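Local coordinates for protein enoyl-CoA hydratase (Geobacillus kaustophilus, PDB 2PPY) that probably hydrates the double bond of enoyl-CoA thioesters in fatty-acid beta-oxidation, at residues Gly115-Glu118 with Met119-Ala122; Glu177-Ile181 with Gly182-Arg186; Ala205-Thr209 with Tyr210-Asn214. All blocks are in the same frame, centred on the assembly; numbering follows the deposited sequence.

Contact 1: Gly115-Glu118 with Met119-Ala122; sequences GGLE and MALA
The backbone N of Leu-121 reaches back to Leu-117 O at 2.7 Å, the shortest of four successive i to i+4 bonds that make this short piece regular alpha-helix. Met-119 N bonds to Gly-115 O, Ala-120 N to Gly-116 O and Ala-122 N to Glu-118 O, the last at 3.2 Å. Leu-117 O is also walled in by carbon: Leu-121 CG stands 3.3 Å from it, and Ala-120 CB lies equally near. With Leu-117 CG turned beside its own carbonyl carbon (chi1 176°) and Leu-121 CG turned beside its own backbone N (chi1 -74°), the two branch points meet, CG to CG, at 3.9 Å, and the side chains cross obliquely. Ala-120 CB is brushed more lightly by Leu-117 CD1, at 4.3 Å. Met-119, a selenomethionine here, sends to another face of the helix a chain that runs straight as far as the selenium and bends there (chi3 -44°), packing on Phe-36, Tyr-37 and Leu-94. Glu-118 takes a third direction: its OE2 is gripped by the backbone N atoms of Thr-148 and Gly-150, while OE1 lies close to the carboxylate of Glu-139. This layout belongs to the crotonase fold, in which a glycine-rich segment opens a buried helix. The helix start at Gly-115 is consistent with the oxyanion hole of relatives, and Glu-118 and Glu-139 sit where those enzymes carry their paired active-site glutamates. Two amide donors on one oxygen of Glu-118 restrict rotation of its carboxylate. The chemistry thus divides the helix: leucine and alanine carbon on one flank, selenomethionine on another, and between them a held acid directed at the probable active site.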
ATOM      1  N   GLY A 115       5.475  -6.361  26.746  1.00 13.20           N
ATOM      2  CA  GLY A 115       4.110  -6.705  26.404  1.00 12.03           C
ATOM      3  C   GLY A 115       3.099  -5.763  27.022  1.00 14.64           C
ATOM      4  O   GLY A 115       2.004  -5.596  26.492  1.00 11.79           O
ATOM      5  N   GLY A 116       3.458  -5.148  28.148  1.00 17.31           N
ATOM      6  CA  GLY A 116       2.546  -4.223  28.796  1.00 14.60           C
ATOM      7  C   GLY A 116       2.319  -3.001  27.920  1.00 15.17           C
ATOM      8  O   GLY A 116       1.190  -2.520  27.769  1.00 13.88           O
ATOM      9  N   LEU A 117       3.400  -2.492  27.342  1.00 14.26           N
ATOM     10  CA  LEU A 117       3.312  -1.333  26.464  1.00 16.21           C
ATOM     11  C   LEU A 117       2.644  -1.748  25.158  1.00 11.84           C
ATOM     12  O   LEU A 117       1.858  -0.997  24.582  1.00 12.10           O
ATOM     13  CB  LEU A 117       4.704  -0.765  26.174  1.00 11.43           C
ATOM     14  CG  LEU A 117       4.711   0.399  25.173  1.00 16.48           C
ATOM     15  CD1 LEU A 117       3.747   1.480  25.637  1.00 15.72           C
ATOM     16  CD2 LEU A 117       6.115   0.960  25.037  1.00 17.42           C
ATOM     17  N   GLU A 118       2.948  -2.954  24.696  1.00 15.82           N
ATOM     18  CA  GLU A 118       2.359  -3.439  23.456  1.00 10.92           C
ATOM     19  C   GLU A 118       0.838  -3.444  23.549  1.00 14.73           C
ATOM     20  O   GLU A 118       0.151  -3.063  22.604  1.00 14.84           O
ATOM     21  CB  GLU A 118       2.899  -4.832  23.134  1.00  8.17           C
ATOM     22  CG  GLU A 118       4.393  -4.814  22.889  1.00 10.94           C
ATOM     23  CD  GLU A 118       4.960  -6.171  22.571  1.00 21.07           C
ATOM     24  OE1 GLU A 118       4.995  -7.034  23.477  1.00 24.43           O
ATOM     25  OE2 GLU A 118       5.375  -6.372  21.411  1.00 16.76           O
HETATM   26  N   MSE A 119       0.309  -3.862  24.693  1.00 14.33           N
HETATM   27  CA  MSE A 119      -1.138  -3.874  24.886  1.00 16.97           C
HETATM   28  C   MSE A 119      -1.653  -2.442  24.842  1.00 16.34           C
HETATM   29  O   MSE A 119      -2.699  -2.164  24.259  1.00 15.82           O
HETATM   30  CB  MSE A 119      -1.494  -4.486  26.243  1.00 17.62           C
HETATM   31  CG  MSE A 119      -2.987  -4.544  26.521  1.00 31.85           C
HETATM   32 SE   MSE A 119      -3.384  -5.264  28.279  1.00 50.78          SE
HETATM   33  CE  MSE A 119      -2.160  -6.759  28.276  1.00 39.27           C
ATOM     34  N   ALA A 120      -0.903  -1.540  25.474  1.00 14.41           N
ATOM     35  CA  ALA A 120      -1.259  -0.128  25.532  1.00 15.55           C
ATOM     36  C   ALA A 120      -1.177   0.537  24.157  1.00 16.12           C
ATOM     37  O   ALA A 120      -1.971   1.426  23.847  1.00 12.21           O
ATOM     38  CB  ALA A 120      -0.345   0.593  26.516  1.00 11.62           C
ATOM     39  N   LEU A 121      -0.217   0.105  23.340  1.00  8.11           N
ATOM     40  CA  LEU A 121      -0.046   0.657  21.996  1.00 12.02           C
ATOM     41  C   LEU A 121      -1.221   0.278  21.101  1.00 17.32           C
ATOM     42  O   LEU A 121      -1.564   1.012  20.172  1.00 12.96           O
ATOM     43  CB  LEU A 121       1.258   0.151  21.363  1.00  9.31           C
ATOM     44  CG  LEU A 121       2.587   0.726  21.874  1.00 12.90           C
ATOM     45  CD1 LEU A 121       3.764  -0.064  21.304  1.00  5.31           C
ATOM     46  CD2 LEU A 121       2.693   2.190  21.478  1.00 13.33           C
ATOM     47  N   ALA A 122      -1.837  -0.869  21.389  1.00 15.20           N
ATOM     48  CA  ALA A 122      -2.974  -1.355  20.605  1.00 12.66           C
ATOM     49  C   ALA A 122      -4.276  -0.621  20.943  1.00 15.60           C
ATOM     50  O   ALA A 122      -5.259  -0.732  20.217  1.00 16.14           O
ATOM     51  CB  ALA A 122      -3.147  -2.856  20.808  1.00  5.72           C
TER

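Contact 2: Glu177-Ile181 with Gly182-Arg186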
ATOM      1  N   GLU A 177       8.665  12.226  29.227  1.00 16.42           N
ATOM      2  CA  GLU A 177       9.369  12.018  27.964  1.00 17.13           C
ATOM      3  C   GLU A 177       8.433  11.331  26.980  1.00 20.61           C
ATOM      4  O   GLU A 177       8.444  11.622  25.781  1.00 22.16           O
ATOM      5  CB  GLU A 177      10.623  11.171  28.189  1.00 16.50           C
ATOM      6  CG  GLU A 177      11.600  11.791  29.195  1.00 30.80           C
ATOM      7  CD  GLU A 177      12.787  10.895  29.516  1.00 33.58           C
ATOM      8  OE1 GLU A 177      12.579   9.686  29.740  1.00 31.91           O
ATOM      9  OE2 GLU A 177      13.927  11.407  29.559  1.00 40.19           O
ATOM     10  N   ALA A 178       7.611  10.421  27.495  1.00 15.58           N
ATOM     11  CA  ALA A 178       6.660   9.707  26.660  1.00 16.69           C
ATOM     12  C   ALA A 178       5.687  10.704  26.040  1.00 17.19           C
ATOM     13  O   ALA A 178       5.334  10.602  24.865  1.00 19.25           O
ATOM     14  CB  ALA A 178       5.902   8.677  27.494  1.00 20.06           C
ATOM     15  N   LEU A 179       5.254  11.674  26.837  1.00 16.15           N
ATOM     16  CA  LEU A 179       4.326  12.684  26.348  1.00 18.02           C
ATOM     17  C   LEU A 179       4.939  13.535  25.230  1.00 19.44           C
ATOM     18  O   LEU A 179       4.285  13.823  24.228  1.00 22.16           O
ATOM     19  CB  LEU A 179       3.879  13.596  27.499  1.00 16.59           C
ATOM     20  CG  LEU A 179       2.872  14.692  27.121  1.00 18.65           C
ATOM     21  CD1 LEU A 179       1.591  14.048  26.597  1.00 10.83           C
ATOM     22  CD2 LEU A 179       2.573  15.567  28.343  1.00 14.54           C
ATOM     23  N   GLU A 180       6.194  13.936  25.393  1.00 19.64           N
ATOM     24  CA  GLU A 180       6.823  14.764  24.378  1.00 23.75           C
ATOM     25  C   GLU A 180       7.052  14.064  23.039  1.00 23.39           C
ATOM     26  O   GLU A 180       7.022  14.718  21.998  1.00 21.53           O
ATOM     27  CB  GLU A 180       8.123  15.372  24.912  1.00 30.26           C
ATOM     28  CG  GLU A 180       9.051  14.409  25.609  1.00 51.01           C
ATOM     29  CD  GLU A 180      10.000  15.116  26.565  1.00 59.90           C
ATOM     30  OE1 GLU A 180       9.537  15.580  27.631  1.00 63.56           O
ATOM     31  OE2 GLU A 180      11.205  15.216  26.249  1.00 63.28           O
ATOM     32  N   ILE A 181       7.252  12.748  23.038  1.00 19.80           N
ATOM     33  CA  ILE A 181       7.453  12.066  21.761  1.00 18.29           C
ATOM     34  C   ILE A 181       6.147  11.497  21.200  1.00 17.81           C
ATOM     35  O   ILE A 181       6.140  10.865  20.141  1.00 18.19           O
ATOM     36  CB  ILE A 181       8.493  10.932  21.859  1.00 14.71           C
ATOM     37  CG1 ILE A 181       7.985   9.822  22.781  1.00  5.29           C
ATOM     38  CG2 ILE A 181       9.818  11.491  22.350  1.00 17.50           C
ATOM     39  CD1 ILE A 181       8.895   8.593  22.806  1.00 11.91           C
ATOM     40  N   GLY A 182       5.048  11.729  21.910  1.00 15.04           N
ATOM     41  CA  GLY A 182       3.756  11.243  21.454  1.00 14.43           C
ATOM     42  C   GLY A 182       3.435   9.804  21.817  1.00 14.36           C
ATOM     43  O   GLY A 182       2.512   9.219  21.254  1.00 16.11           O
ATOM     44  N   LEU A 183       4.181   9.231  22.757  1.00 12.88           N
ATOM     45  CA  LEU A 183       3.943   7.851  23.179  1.00 13.57           C
ATOM     46  C   LEU A 183       2.639   7.744  23.977  1.00 13.58           C
ATOM     47  O   LEU A 183       1.963   6.717  23.940  1.00 17.38           O
ATOM     48  CB  LEU A 183       5.107   7.345  24.031  1.00 10.69           C
ATOM     49  CG  LEU A 183       5.547   5.889  23.831  1.00 16.55           C
ATOM     50  CD1 LEU A 183       6.267   5.425  25.085  1.00 10.84           C
ATOM     51  CD2 LEU A 183       4.367   4.985  23.548  1.00  9.51           C
ATOM     52  N   VAL A 184       2.310   8.796  24.723  1.00 17.57           N
ATOM     53  CA  VAL A 184       1.063   8.841  25.493  1.00 12.55           C
ATOM     54  C   VAL A 184       0.372  10.120  25.063  1.00 13.44           C
ATOM     55  O   VAL A 184       1.033  11.028  24.553  1.00 14.01           O
ATOM     56  CB  VAL A 184       1.306   8.878  27.033  1.00 13.14           C
ATOM     57  CG1 VAL A 184       2.063   7.631  27.464  1.00  6.51           C
ATOM     58  CG2 VAL A 184       2.070  10.147  27.433  1.00 10.59           C
ATOM     59  N   ASN A 185      -0.944  10.196  25.256  1.00 12.86           N
ATOM     60  CA  ASN A 185      -1.711  11.386  24.874  1.00 15.14           C
ATOM     61  C   ASN A 185      -1.908  12.382  26.012  1.00 18.45           C
ATOM     62  O   ASN A 185      -2.173  13.560  25.774  1.00 17.31           O
ATOM     63  CB  ASN A 185      -3.091  10.990  24.348  1.00 14.39           C
ATOM     64  CG  ASN A 185      -3.016   9.953  23.253  1.00 20.64           C
ATOM     65  OD1 ASN A 185      -2.836   8.765  23.519  1.00 17.82           O
ATOM     66  ND2 ASN A 185      -3.142  10.401  22.008  1.00 18.03           N
ATOM     67  N   ARG A 186      -1.796  11.903  27.244  1.00 14.54           N
ATOM     68  CA  ARG A 186      -1.976  12.755  28.415  1.00 16.29           C
ATOM     69  C   ARG A 186      -1.146  12.263  29.583  1.00 17.43           C
ATOM     70  O   ARG A 186      -0.919  11.064  29.737  1.00 17.63           O
ATOM     71  CB  ARG A 186      -3.438  12.747  28.870  1.00 13.72           C
ATOM     72  CG  ARG A 186      -4.449  13.256  27.876  1.00 20.63           C
ATOM     73  CD  ARG A 186      -4.677  14.742  28.022  1.00 11.82           C
ATOM     74  NE  ARG A 186      -5.859  15.153  27.273  1.00 24.10           N
ATOM     75  CZ  ARG A 186      -5.965  15.084  25.950  1.00 24.65           C
ATOM     76  NH1 ARG A 186      -4.953  14.624  25.222  1.00 23.53           N
ATOM     77  NH2 ARG A 186      -7.088  15.458  25.357  1.00 18.09           N
TER
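After Ile-181 the chain leaves helical geometry at Gly-182, whose positive phi of 84°, a left-handed conformation that glycine adopts readily, brings Leu-183 N back to bond with Ala-178 O. That bond is 2.8 Å long. Gly-182 N makes a second one, to Leu-179 O at 3.2 Å. Side chains fill in around the reversal. Leu-183 CB settles against Ala-178 CB at 3.8 Å, and on the same methyl Val-184 CG1 rests at 4.0 Å. This pair of bonds wrapped about a glycine is a Schellman motif, and the Ala-178 to Leu-183 contact is the apolar pairing that often accompanies it. Ile-181 runs alongside Leu-183, its CG1 4.0 Å from Leu-183 CB. Because Val-184 CG2 is held between its own backbone N and carbonyl carbon (chi1 of CG1 -60°), it comes down on the backbone of Leu-179, 3.6 Å from CA. Farther on, Arg-186 folds back so that NH1 donates to Asn-185 O at 3.0 Å, the oxygen lying in the guanidinium plane; the same nitrogen forms a salt bridge with Asp-165 of the second subunit. Asn-185 gives its ND2 to Ser-161 of that subunit and accepts at OD1 from Arg-126 N.

Contact 3: Ala205-Thr209 with Tyr210-Asn214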
ATOM      1  N   ALA A 205     -18.848   9.223  26.364  1.00 24.44           N
ATOM      2  CA  ALA A 205     -20.073   8.447  26.527  1.00 27.21           C
ATOM      3  C   ALA A 205     -21.328   9.315  26.525  1.00 29.50           C
ATOM      4  O   ALA A 205     -22.411   8.853  26.173  1.00 29.20           O
ATOM      5  CB  ALA A 205     -20.005   7.640  27.815  1.00 28.65           C
ATOM      6  N   ASN A 206     -21.175  10.575  26.919  1.00 35.40           N
ATOM      7  CA  ASN A 206     -22.299  11.501  26.970  1.00 35.83           C
ATOM      8  C   ASN A 206     -22.506  12.319  25.707  1.00 35.20           C
ATOM      9  O   ASN A 206     -23.384  13.177  25.665  1.00 39.48           O
ATOM     10  CB  ASN A 206     -22.142  12.450  28.156  1.00 38.46           C
ATOM     11  CG  ASN A 206     -22.494  11.794  29.465  1.00 43.17           C
ATOM     12  OD1 ASN A 206     -23.640  11.400  29.679  1.00 52.63           O
ATOM     13  ND2 ASN A 206     -21.512  11.663  30.347  1.00 46.78           N
ATOM     14  N   SER A 207     -21.703  12.067  24.681  1.00 31.37           N
ATOM     15  CA  SER A 207     -21.843  12.811  23.435  1.00 29.60           C
ATOM     16  C   SER A 207     -22.450  11.929  22.348  1.00 28.63           C
ATOM     17  O   SER A 207     -23.085  10.915  22.644  1.00 25.61           O
ATOM     18  CB  SER A 207     -20.479  13.352  22.985  1.00 31.62           C
ATOM     19  OG  SER A 207     -19.528  12.310  22.842  1.00 26.60           O
ATOM     20  N   ALA A 208     -22.272  12.328  21.091  1.00 30.36           N
ATOM     21  CA  ALA A 208     -22.793  11.561  19.968  1.00 24.18           C
ATOM     22  C   ALA A 208     -21.864  10.369  19.782  1.00 28.66           C
ATOM     23  O   ALA A 208     -20.990  10.372  18.912  1.00 30.06           O
ATOM     24  CB  ALA A 208     -22.819  12.422  18.712  1.00 26.88           C
ATOM     25  N   THR A 209     -22.070   9.348  20.605  1.00 27.23           N
ATOM     26  CA  THR A 209     -21.244   8.151  20.591  1.00 24.76           C
ATOM     27  C   THR A 209     -21.159   7.398  19.263  1.00 23.75           C
ATOM     28  O   THR A 209     -20.181   6.687  19.016  1.00 25.38           O
ATOM     29  CB  THR A 209     -21.680   7.184  21.718  1.00 21.01           C
ATOM     30  OG1 THR A 209     -23.041   6.784  21.521  1.00 19.02           O
ATOM     31  CG2 THR A 209     -21.560   7.876  23.070  1.00 19.42           C
ATOM     32  N   TYR A 210     -22.164   7.547  18.408  1.00 23.42           N
ATOM     33  CA  TYR A 210     -22.143   6.876  17.108  1.00 20.01           C
ATOM     34  C   TYR A 210     -21.099   7.588  16.253  1.00 21.69           C
ATOM     35  O   TYR A 210     -20.367   6.963  15.488  1.00 23.56           O
ATOM     36  CB  TYR A 210     -23.517   6.960  16.444  1.00 22.31           C
ATOM     37  CG  TYR A 210     -23.713   6.071  15.229  1.00 19.37           C
ATOM     38  CD1 TYR A 210     -22.777   5.097  14.882  1.00 24.29           C
ATOM     39  CD2 TYR A 210     -24.866   6.177  14.452  1.00 23.74           C
ATOM     40  CE1 TYR A 210     -22.987   4.252  13.798  1.00 21.90           C
ATOM     41  CE2 TYR A 210     -25.088   5.336  13.368  1.00 25.28           C
ATOM     42  CZ  TYR A 210     -24.147   4.376  13.046  1.00 28.11           C
ATOM     43  OH  TYR A 210     -24.374   3.536  11.982  1.00 30.19           O
ATOM     44  N   ALA A 211     -21.036   8.907  16.400  1.00 22.25           N
ATOM     45  CA  ALA A 211     -20.074   9.712  15.664  1.00 21.57           C
ATOM     46  C   ALA A 211     -18.687   9.404  16.211  1.00 20.49           C
ATOM     47  O   ALA A 211     -17.738   9.207  15.453  1.00 25.15           O
ATOM     48  CB  ALA A 211     -20.388  11.198  15.832  1.00 13.65           C
ATOM     49  N   VAL A 212     -18.579   9.358  17.534  1.00 17.42           N
ATOM     50  CA  VAL A 212     -17.307   9.064  18.180  1.00 15.37           C
ATOM     51  C   VAL A 212     -16.783   7.726  17.681  1.00 19.62           C
ATOM     52  O   VAL A 212     -15.618   7.599  17.304  1.00 19.15           O
ATOM     53  CB  VAL A 212     -17.464   8.986  19.713  1.00 15.23           C
ATOM     54  CG1 VAL A 212     -16.234   8.335  20.332  1.00 17.52           C
ATOM     55  CG2 VAL A 212     -17.655  10.390  20.287  1.00 18.69           C
ATOM     56  N   SER A 213     -17.663   6.733  17.678  1.00 16.31           N
ATOM     57  CA  SER A 213     -17.308   5.390  17.251  1.00 21.57           C
ATOM     58  C   SER A 213     -16.859   5.325  15.789  1.00 22.63           C
ATOM     59  O   SER A 213     -15.802   4.766  15.482  1.00 24.71           O
ATOM     60  CB  SER A 213     -18.492   4.450  17.486  1.00 15.75           C
ATOM     61  OG  SER A 213     -18.150   3.125  17.132  1.00 35.13           O
ATOM     62  N   ASN A 214     -17.653   5.897  14.889  1.00 15.41           N
ATOM     63  CA  ASN A 214     -17.303   5.887  13.475  1.00 16.31           C
ATOM     64  C   ASN A 214     -16.017   6.676  13.211  1.00 17.11           C
ATOM     65  O   ASN A 214     -15.272   6.357  12.290  1.00 16.55           O
ATOM     66  CB  ASN A 214     -18.470   6.430  12.637  1.00 17.27           C
ATOM     67  CG  ASN A 214     -19.506   5.362  12.325  1.00 18.32           C
ATOM     68  OD1 ASN A 214     -19.562   4.324  12.988  1.00 18.09           O
ATOM     69  ND2 ASN A 214     -20.338   5.612  11.316  1.00 18.78           N
TER
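Val-212 can be followed outward from CB, which lies 3.6 Å from Thr-209 O and slightly farther from Ala-208 O. Its CG2, anti to the carbonyl carbon (chi1, defined on CG1, is 165°), continues back over the start of the helix, meeting Ala-208 O at 3.6 Å and, in a direction roughly at right angles, Ser-207 OG at 3.7 Å. Beyond the segments the valine packs on Val-140 of the second subunit. The backbone of the same residue is fixed by a nearly straight bond, Val-212 N to Ala-208 O at 3.0 Å (163° at the hydrogen), with the donor in the carbonyl plane. Ala-211 N also approaches that oxygen, but its bond is weak and bent. One residue on, Ser-213 N bonds to Thr-209 O at 2.9 Å. Ala-208 occupies the N-cap position and is the centre of an inverse gamma turn, closed by a weak bond from Thr-209 N to Ser-207 O; its CB touches Ala-211 CB at 4.0 Å. Ser-207 OG hydrogen-bonds to Leu-204 O, at the end of the preceding helix, and Ser-213 OG to Pro-101 O. Helix 209-222 is therefore started by main-chain bonding to Ala-208 O, the N-cap alanine having no polar side chain to contribute, and the apolar side chains of Ala-208, Ala-211 and Val-212 pack against the second subunit, while the serine hydroxyls serve carbonyls elsewhere.

In the fold
Reading from the N terminus, contact 1 forms helix 115-121, which follows strand 111-113 and leads to strand 125-129 of the main sheet. Contact 2 then ends helix 175-181 and turns the chain into strand 186-188, which pairs with 125-129 at one margin of that sheet. The first two meet through leucines, Leu-121 CD2 lying 3.9 Å from Leu-183 CD2, so the buried helix and the later turn share a core. Contact 3 joins helices 193-205 and 209-222, its centre about 25 Å from the other two centres. All three follow in series, none nested or crossing; contacts 2 and 3 both reach the second subunit.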